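Local coordinates for viral structural protein 4 (Bombyx mori cytoplasmic polyhedrosis virus, PDB 6TZ0), which binds GTP, probably at a P-loop site, and accompanies the viral RNA-dependent RNA polymerase, presumably as its nucleotide-hydrolysing partner during transcription, at residues B[284-287]-B[288-292]; B[306-309]-B[310-313]. All coordinates share one frame; numbering follows the deposited sequence.

Contact 1. Residues B[284-287]-B[288-292]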
loop_
_atom_site.group_PDB
_atom_site.type_symbol
_atom_site.label_atom_id
_atom_site.label_comp_id
_atom_site.label_asym_id
_atom_site.label_seq_id
_atom_site.Cartn_x
_atom_site.Cartn_y
_atom_site.Cartn_z
ATOM N N ASP B 284 38.520 -27.803 36.416
ATOM C CA ASP B 284 37.215 -27.836 37.049
ATOM C C ASP B 284 36.152 -28.344 36.084
ATOM O O ASP B 284 36.257 -28.209 34.865
ATOM C CB ASP B 284 36.823 -26.453 37.561
ATOM C CG ASP B 284 37.617 -26.040 38.771
ATOM O OD1 ASP B 284 38.073 -26.931 39.513
ATOM O OD2 ASP B 284 37.771 -24.824 38.993
ATOM N N ASP B 285 35.110 -28.917 36.659
ATOM C CA ASP B 285 34.037 -29.558 35.925
ATOM C C ASP B 285 33.109 -28.505 35.327
ATOM O O ASP B 285 33.065 -27.357 35.771
ATOM C CB ASP B 285 33.279 -30.494 36.866
ATOM C CG ASP B 285 32.353 -31.434 36.144
ATOM O OD1 ASP B 285 32.852 -32.400 35.532
ATOM O OD2 ASP B 285 31.125 -31.212 36.192
ATOM N N TYR B 286 32.377 -28.909 34.289
ATOM C CA TYR B 286 31.418 -28.019 33.649
ATOM C C TYR B 286 30.224 -27.731 34.547
ATOM O O TYR B 286 29.656 -26.637 34.483
ATOM C CB TYR B 286 30.965 -28.631 32.328
ATOM C CG TYR B 286 29.947 -27.836 31.548
ATOM C CD1 TYR B 286 30.312 -26.696 30.849
ATOM C CD2 TYR B 286 28.624 -28.244 31.489
ATOM C CE1 TYR B 286 29.382 -25.981 30.124
ATOM C CE2 TYR B 286 27.691 -27.539 30.768
ATOM C CZ TYR B 286 28.073 -26.408 30.093
ATOM O OH TYR B 286 27.144 -25.701 29.374
ATOM N N LEU B 287 29.830 -28.686 35.387
ATOM C CA LEU B 287 28.675 -28.476 36.250
ATOM C C LEU B 287 29.001 -27.647 37.480
ATOM O O LEU B 287 28.088 -27.068 38.075
ATOM C CB LEU B 287 28.080 -29.814 36.673
ATOM C CG LEU B 287 27.481 -30.591 35.508
ATOM C CD1 LEU B 287 26.994 -31.946 35.960
ATOM C CD2 LEU B 287 26.363 -29.802 34.864
ATOM N N LYS B 288 30.263 -27.600 37.887
ATOM C CA LYS B 288 30.688 -26.634 38.885
ATOM C C LYS B 288 30.565 -25.229 38.315
ATOM O O LYS B 288 31.054 -24.959 37.213
ATOM C CB LYS B 288 32.125 -26.910 39.308
ATOM C CG LYS B 288 32.651 -25.960 40.355
ATOM C CD LYS B 288 34.043 -26.351 40.794
ATOM C CE LYS B 288 34.577 -25.391 41.837
ATOM N NZ LYS B 288 35.933 -25.781 42.299
ATOM N N GLU B 289 29.889 -24.351 39.067
ATOM C CA GLU B 289 29.621 -22.956 38.689
ATOM C C GLU B 289 28.883 -22.860 37.354
ATOM O O GLU B 289 29.146 -21.967 36.549
ATOM C CB GLU B 289 30.905 -22.122 38.658
ATOM C CG GLU B 289 31.651 -22.071 39.978
ATOM C CD GLU B 289 30.891 -21.362 41.076
ATOM O OE1 GLU B 289 30.119 -20.430 40.774
ATOM O OE2 GLU B 289 31.073 -21.740 42.251
ATOM N N TYR B 290 27.938 -23.780 37.138
ATOM C CA TYR B 290 27.211 -23.853 35.874
ATOM C C TYR B 290 26.318 -22.644 35.651
ATOM O O TYR B 290 26.188 -22.168 34.518
ATOM C CB TYR B 290 26.374 -25.133 35.823
ATOM C CG TYR B 290 25.388 -25.160 34.678
ATOM C CD1 TYR B 290 25.815 -25.354 33.376
ATOM C CD2 TYR B 290 24.028 -24.973 34.901
ATOM C CE1 TYR B 290 24.920 -25.361 32.328
ATOM C CE2 TYR B 290 23.131 -24.973 33.862
ATOM C CZ TYR B 290 23.581 -25.171 32.580
ATOM O OH TYR B 290 22.681 -25.181 31.544
ATOM N N LYS B 291 25.679 -22.148 36.708
ATOM C CA LYS B 291 24.669 -21.112 36.536
ATOM C C LYS B 291 25.294 -19.771 36.177
ATOM O O LYS B 291 24.709 -19.010 35.402
ATOM C CB LYS B 291 23.822 -21.006 37.803
ATOM C CG LYS B 291 22.616 -20.102 37.676
ATOM C CD LYS B 291 21.833 -20.024 38.971
ATOM C CE LYS B 291 21.050 -21.299 39.224
ATOM N NZ LYS B 291 19.939 -21.462 38.251
ATOM N N LYS B 292 26.491 -19.483 36.692
ATOM C CA LYS B 292 27.198 -18.268 36.302
ATOM C C LYS B 292 27.631 -18.324 34.844
ATOM O O LYS B 292 27.562 -17.314 34.131
ATOM C CB LYS B 292 28.410 -18.057 37.203
ATOM C CG LYS B 292 28.081 -17.712 38.630
ATOM C CD LYS B 292 29.350 -17.467 39.415
ATOM C CE LYS B 292 29.053 -17.159 40.864
ATOM N NZ LYS B 292 30.300 -16.986 41.641
#

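Contact 2. Residues B[306-309]-B[310-313]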
loop_
_atom_site.group_PDB
_atom_site.type_symbol
_atom_site.label_atom_id
_atom_site.label_comp_id
_atom_site.label_asym_id
_atom_site.label_seq_id
_atom_site.Cartn_x
_atom_site.Cartn_y
_atom_site.Cartn_z
ATOM N N GLY B 306 30.559 -29.286 20.635
ATOM C CA GLY B 306 30.367 -30.422 21.519
ATOM C C GLY B 306 30.691 -30.227 22.985
ATOM O O GLY B 306 31.369 -31.062 23.585
ATOM N N ILE B 307 30.211 -29.133 23.576
ATOM C CA ILE B 307 30.302 -28.950 25.014
ATOM C C ILE B 307 29.309 -29.896 25.682
ATOM O O ILE B 307 28.267 -30.247 25.111
ATOM C CB ILE B 307 30.047 -27.470 25.374
ATOM C CG1 ILE B 307 30.512 -27.128 26.787
ATOM C CG2 ILE B 307 28.595 -27.063 25.177
ATOM C CD1 ILE B 307 31.985 -27.064 26.918
ATOM N N SER B 308 29.660 -30.381 26.867
ATOM C CA SER B 308 28.833 -31.363 27.550
ATOM C C SER B 308 29.097 -31.269 29.042
ATOM O O SER B 308 29.902 -30.456 29.498
ATOM C CB SER B 308 29.097 -32.778 27.028
ATOM O OG SER B 308 30.406 -33.207 27.335
ATOM N N ALA B 309 28.417 -32.121 29.807
ATOM C CA ALA B 309 28.599 -32.147 31.251
ATOM C C ALA B 309 29.936 -32.743 31.663
ATOM O O ALA B 309 30.330 -32.592 32.823
ATOM C CB ALA B 309 27.459 -32.925 31.908
ATOM N N ARG B 310 30.640 -33.402 30.747
ATOM C CA ARG B 310 31.927 -34.020 31.016
ATOM C C ARG B 310 33.093 -33.120 30.641
ATOM O O ARG B 310 34.238 -33.575 30.644
ATOM C CB ARG B 310 32.027 -35.341 30.262
ATOM C CG ARG B 310 31.004 -36.359 30.706
ATOM C CD ARG B 310 31.223 -37.690 30.021
ATOM N NE ARG B 310 31.097 -37.582 28.570
ATOM C CZ ARG B 310 29.948 -37.661 27.908
ATOM N NH1 ARG B 310 28.810 -37.841 28.563
ATOM N NH2 ARG B 310 29.936 -37.554 26.588
ATOM N N SER B 311 32.829 -31.858 30.323
ATOM C CA SER B 311 33.876 -30.940 29.908
ATOM C C SER B 311 34.637 -30.407 31.110
ATOM O O SER B 311 34.050 -30.100 32.148
ATOM C CB SER B 311 33.276 -29.778 29.129
ATOM O OG SER B 311 32.681 -30.239 27.934
ATOM N N THR B 312 35.952 -30.303 30.964
ATOM C CA THR B 312 36.826 -29.706 31.962
ATOM C C THR B 312 37.557 -28.526 31.342
ATOM O O THR B 312 37.581 -28.357 30.124
ATOM C CB THR B 312 37.829 -30.726 32.511
ATOM O OG1 THR B 312 38.682 -31.169 31.452
ATOM C CG2 THR B 312 37.107 -31.921 33.097
ATOM N N ILE B 313 38.162 -27.706 32.189
ATOM C CA ILE B 313 38.810 -26.480 31.744
ATOM C C ILE B 313 40.253 -26.775 31.368
ATOM O O ILE B 313 41.006 -27.349 32.159
ATOM C CB ILE B 313 38.734 -25.393 32.826
ATOM C CG1 ILE B 313 37.291 -24.955 33.034
ATOM C CG2 ILE B 313 39.545 -24.208 32.429
ATOM C CD1 ILE B 313 37.085 -24.054 34.206
#

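Contact 1. Residues B[284-287]-B[288-292]
Tyr286 and Tyr290 meet where a type II beta turn, Leu287 to Tyr290, carries the loop after strand 266-271 into helix 290-296. Their rings form an offset edge-to-face pair, the edge of Tyr290 directed at the face of Tyr286, with planes at 64° and centroids 5.7 Å apart. Tyr286 CE2 lies 3.9 Å from Tyr290 CE1, and Tyr286 OH reaches the rim of the Tyr290 ring in its plane. With CG anti to the backbone N (chi1 169°), the Tyr290 ring reaches back toward the loop; its OH makes a weak hydrogen bond with Asn511 OD1, and the side chain lies about 5 Å from that of Gly358, a GTP-binding residue of the P-loop, although no GTP is bound to this chain in the model. Trp260 meets Tyr286 edge-to-face.

The turn is closed weakly, Tyr290 N donating to Leu287 O at 3.4 Å. Glu289 takes the left-handed conformation expected of the third turn residue and occupies the N-cap position. Before it, an Asx turn has Leu287 N donating to Asp285 OD2 (3.0 Å), from above the carboxylate plane. On the exposed side, the fully extended Lys288 brings NZ to 3.7 Å from Asp284 OD1, a long salt bridge; Asp284 OD2 accepts the backbone N-H of Asp281.

Contact 2. Residues B[306-309]-B[310-313]
Ser308 and Ser311 clasp each other at the two ends of a type I beta turn, in the loop that delivers the chain to strand 313-319 of the four-stranded antiparallel sheet. The closing backbone bond, Ser311 N to Ser308 O, is weak at 3.3 Å. A second bond reinforces it in the reverse direction: Ser308 N donates to Ser311 OG at 3.2 Å, with an N-H...O angle of 155°. Ser311 OG can take this N-H because its chi1 of -64° sets it beside its own backbone N, on the side of the turn where residue 308 lies. The same hydroxyl is hydrogen-bonded to Thr261 O, at the end of strand 255-261, so the buried oxygen ties the turn to the neighbouring strand as well as to itself.

This inner side is closely packed. The CD1 end of Ile307 packs against the Ser311 side chain, 3.7 Å from Ser311 CB, and both residues rest on Trp260.

Toward the apex the contact becomes looser. Ala309 is partly exposed and Arg310 exposed, and the bond within the turn here is weak: the backbone N of Arg310 donates to Ser308 OG at 3.4 Å, the pattern of an ST turn. Arg310 also touches Ile263 and Gln515 of helix 513-518, and its NH1 forms a long, weak ion pair with Asp519 OD1. Its chain bends at chi3 (-61°), carrying the guanidinium back along the turn, with Ser308 OG over one face of the group, 4.5 Å from Arg310 CZ.

How the contacts relate
Contact 1 precedes contact 2 along the chain, with the rest of helix 290-296 and the short strand 297-299 between them, yet their centres are about 10 Å apart. Tyr286 joins them directly: its CE1 lies 3.7 Å from Ile307 CG1. Trp260 of strand 255-261 touches residues of both, so both loops pack on the same strand of the antiparallel sheet. Contact 1 leads toward strand 297-299 and contact 2 into strand 313-319, the outermost strands of that sheet within the chain. Tyr290 of contact 1 lies about 5 Å, side chain to side chain, from the GTP-binding P-loop residue Gly358, whereas contact 2 stands farther off, with the Arg310 side chain about 10 Å from that of Gln521, another GTP-binding residue.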